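Local coordinates for protein pleckstrin homology domain-containing family M member 2 (Homo sapiens, PDB 3CXB) that binds the Salmonella effector SifA through its PH domain and probably links it to kinesin, at residues B[92-95]-B[96-100]. Sequence-based numbering, arbitrary orientation.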
ATOM      1  N   TRP B  92       1.753  -8.601  -4.634  1.00 43.51           N
ATOM      2  CA  TRP B  92       0.862  -7.511  -4.310  1.00 44.86           C
ATOM      3  C   TRP B  92       0.634  -6.684  -5.553  1.00 44.00           C
ATOM      4  O   TRP B  92      -0.507  -6.359  -5.906  1.00 42.96           O
ATOM      5  CB  TRP B  92       1.463  -6.627  -3.218  1.00 42.96           C
ATOM      6  CG  TRP B  92       1.096  -7.066  -1.830  1.00 44.18           C
ATOM      7  CD1 TRP B  92       1.942  -7.527  -0.851  1.00 44.55           C
ATOM      8  CD2 TRP B  92      -0.206  -7.040  -1.253  1.00 42.93           C
ATOM      9  NE1 TRP B  92       1.241  -7.780   0.300  1.00 44.67           N
ATOM     10  CE2 TRP B  92      -0.082  -7.491   0.080  1.00 45.25           C
ATOM     11  CE3 TRP B  92      -1.469  -6.678  -1.732  1.00 41.84           C
ATOM     12  CZ2 TRP B  92      -1.175  -7.586   0.941  1.00 44.21           C
ATOM     13  CZ3 TRP B  92      -2.553  -6.773  -0.880  1.00 44.44           C
ATOM     14  CH2 TRP B  92      -2.400  -7.224   0.445  1.00 44.29           C
ATOM     15  N   MET B  93       1.738  -6.351  -6.214  1.00 43.92           N
ATOM     16  CA  MET B  93       1.692  -5.532  -7.409  1.00 44.10           C
ATOM     17  C   MET B  93       0.704  -6.087  -8.414  1.00 45.16           C
ATOM     18  O   MET B  93      -0.153  -5.367  -8.921  1.00 43.45           O
ATOM     19  CB  MET B  93       3.079  -5.444  -8.040  1.00 40.95           C
ATOM     20  CG  MET B  93       3.275  -4.242  -8.944  1.00 42.11           C
ATOM     21  SD  MET B  93       3.576  -2.712  -8.044  1.00 40.54           S
ATOM     22  CE  MET B  93       1.980  -2.176  -7.611  1.00 38.22           C
ATOM     23  N   GLN B  94       0.812  -7.377  -8.688  1.00 51.02           N
ATOM     24  CA  GLN B  94      -0.059  -8.009  -9.667  1.00 57.94           C
ATOM     25  C   GLN B  94      -1.530  -7.956  -9.273  1.00 54.30           C
ATOM     26  O   GLN B  94      -2.395  -7.752 -10.121  1.00 52.58           O
ATOM     27  CB  GLN B  94       0.384  -9.452  -9.869  1.00 70.21           C
ATOM     28  CG  GLN B  94      -0.431 -10.252 -10.863  1.00 88.06           C
ATOM     29  CD  GLN B  94       0.050 -11.688 -10.933  1.00 98.40           C
ATOM     30  OE1 GLN B  94       1.190 -11.949 -11.321  1.00106.02           O
ATOM     31  NE2 GLN B  94      -0.812 -12.629 -10.545  1.00105.73           N
ATOM     32  N   HIS B  95      -1.810  -8.143  -7.986  1.00 50.88           N
ATOM     33  CA  HIS B  95      -3.192  -8.106  -7.522  1.00 47.13           C
ATOM     34  C   HIS B  95      -3.744  -6.688  -7.597  1.00 41.70           C
ATOM     35  O   HIS B  95      -4.794  -6.455  -8.170  1.00 39.60           O
ATOM     36  CB  HIS B  95      -3.311  -8.636  -6.076  1.00 47.12           C
ATOM     37  CG  HIS B  95      -3.274 -10.133  -5.966  1.00 47.82           C
ATOM     38  ND1 HIS B  95      -4.083 -10.960  -6.718  1.00 47.11           N
ATOM     39  CD2 HIS B  95      -2.542 -10.948  -5.168  1.00 46.85           C
ATOM     40  CE1 HIS B  95      -3.851 -12.219  -6.392  1.00 47.27           C
ATOM     41  NE2 HIS B  95      -2.920 -12.239  -5.454  1.00 47.65           N
ATOM     42  N   LEU B  96      -3.019  -5.744  -7.023  1.00 39.95           N
ATOM     43  CA  LEU B  96      -3.451  -4.359  -7.019  1.00 41.47           C
ATOM     44  C   LEU B  96      -3.661  -3.759  -8.407  1.00 42.15           C
ATOM     45  O   LEU B  96      -4.629  -3.043  -8.638  1.00 40.00           O
ATOM     46  CB  LEU B  96      -2.439  -3.519  -6.248  1.00 39.38           C
ATOM     47  CG  LEU B  96      -2.356  -3.863  -4.763  1.00 38.95           C
ATOM     48  CD1 LEU B  96      -1.189  -3.146  -4.115  1.00 36.14           C
ATOM     49  CD2 LEU B  96      -3.674  -3.479  -4.108  1.00 36.02           C
ATOM     50  N   CYS B  97      -2.751  -4.041  -9.330  1.00 43.74           N
ATOM     51  CA  CYS B  97      -2.880  -3.501 -10.670  1.00 45.02           C
ATOM     52  C   CYS B  97      -4.051  -4.163 -11.365  1.00 45.19           C
ATOM     53  O   CYS B  97      -4.700  -3.568 -12.231  1.00 46.21           O
ATOM     54  CB  CYS B  97      -1.579  -3.702 -11.448  1.00 45.63           C
ATOM     55  SG  CYS B  97      -0.175  -2.796 -10.717  1.00 45.02           S
ATOM     56  N   GLN B  98      -4.336  -5.395 -10.967  1.00 45.48           N
ATOM     57  CA  GLN B  98      -5.458  -6.120 -11.539  1.00 46.33           C
ATOM     58  C   GLN B  98      -6.744  -5.398 -11.112  1.00 43.96           C
ATOM     59  O   GLN B  98      -7.608  -5.095 -11.933  1.00 43.42           O
ATOM     60  CB  GLN B  98      -5.452  -7.555 -11.027  1.00 49.19           C
ATOM     61  CG  GLN B  98      -6.056  -8.570 -11.974  1.00 55.90           C
ATOM     62  CD  GLN B  98      -5.567  -9.963 -11.649  1.00 59.90           C
ATOM     63  OE1 GLN B  98      -5.999 -10.592 -10.674  1.00 62.19           O
ATOM     64  NE2 GLN B  98      -4.625 -10.441 -12.443  1.00 63.42           N
ATOM     65  N   ALA B  99      -6.852  -5.101  -9.821  1.00 42.49           N
ATOM     66  CA  ALA B  99      -8.014  -4.403  -9.284  1.00 40.31           C
ATOM     67  C   ALA B  99      -8.199  -3.055  -9.977  1.00 40.35           C
ATOM     68  O   ALA B  99      -9.323  -2.608 -10.186  1.00 40.40           O
ATOM     69  CB  ALA B  99      -7.860  -4.194  -7.781  1.00 38.25           C
ATOM     70  N   VAL B 100      -7.112  -2.383 -10.328  1.00 38.49           N
ATOM     71  CA  VAL B 100      -7.279  -1.105 -11.002  1.00 38.61           C
ATOM     72  C   VAL B 100      -7.949  -1.317 -12.361  1.00 43.02           C
ATOM     73  O   VAL B 100      -8.784  -0.526 -12.778  1.00 40.90           O
ATOM     74  CB  VAL B 100      -5.928  -0.397 -11.219  1.00 34.28           C
ATOM     75  CG1 VAL B 100      -6.131   0.882 -12.035  1.00 32.51           C
ATOM     76  CG2 VAL B 100      -5.299  -0.080  -9.899  1.00 29.32           C
TER
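Trp92 and Leu96, one turn apart on the C-terminal helix of the PH domain, meet where the benzo part of the indole lies obliquely beside the leucine branch point, CE3 to CG 4.2 Å. Leu96 CG is anti to its carbonyl carbon (chi1 -65°), which sets CG beside its own backbone N, next to the preceding turn and the Trp92 ring. Large apolar groups suit both positions, because both are buried. The next pair round the helix is sulfur-rich. Met93 is bent at both chi2 and chi3, and the bends bring its methyl CE to 3.8 Å from Cys97 SG; a flexible thioether can fold in this way against the small, polarisable thiol. On the outer side Gln94 and Gln98 run outward in extended form, polar chains fit for solvent, and the amide of Gln98 keeps 4.4 Å between its OE1 and ND1 of the partly exposed His95.

Routine backbone bonds of the helix, Leu96 N to Trp92 O (2.8 Å), Cys97 N to Met93 O, Gln98 N to Gln94 O and Ala99 N to His95 O, join the two segments.

Helix 86-100 closes one end of the PH-domain barrel. Trp92 packs on Leu6, Val25 and Leu27 and makes a cation-pi contact with Lys2, while Leu96 reaches Leu27, Cys57 and Met49. Met93 and Cys97 also rest on Cys57, so this inner face bridges strands 2-8 and 21-28 on one hand and strand 54-59 on the other.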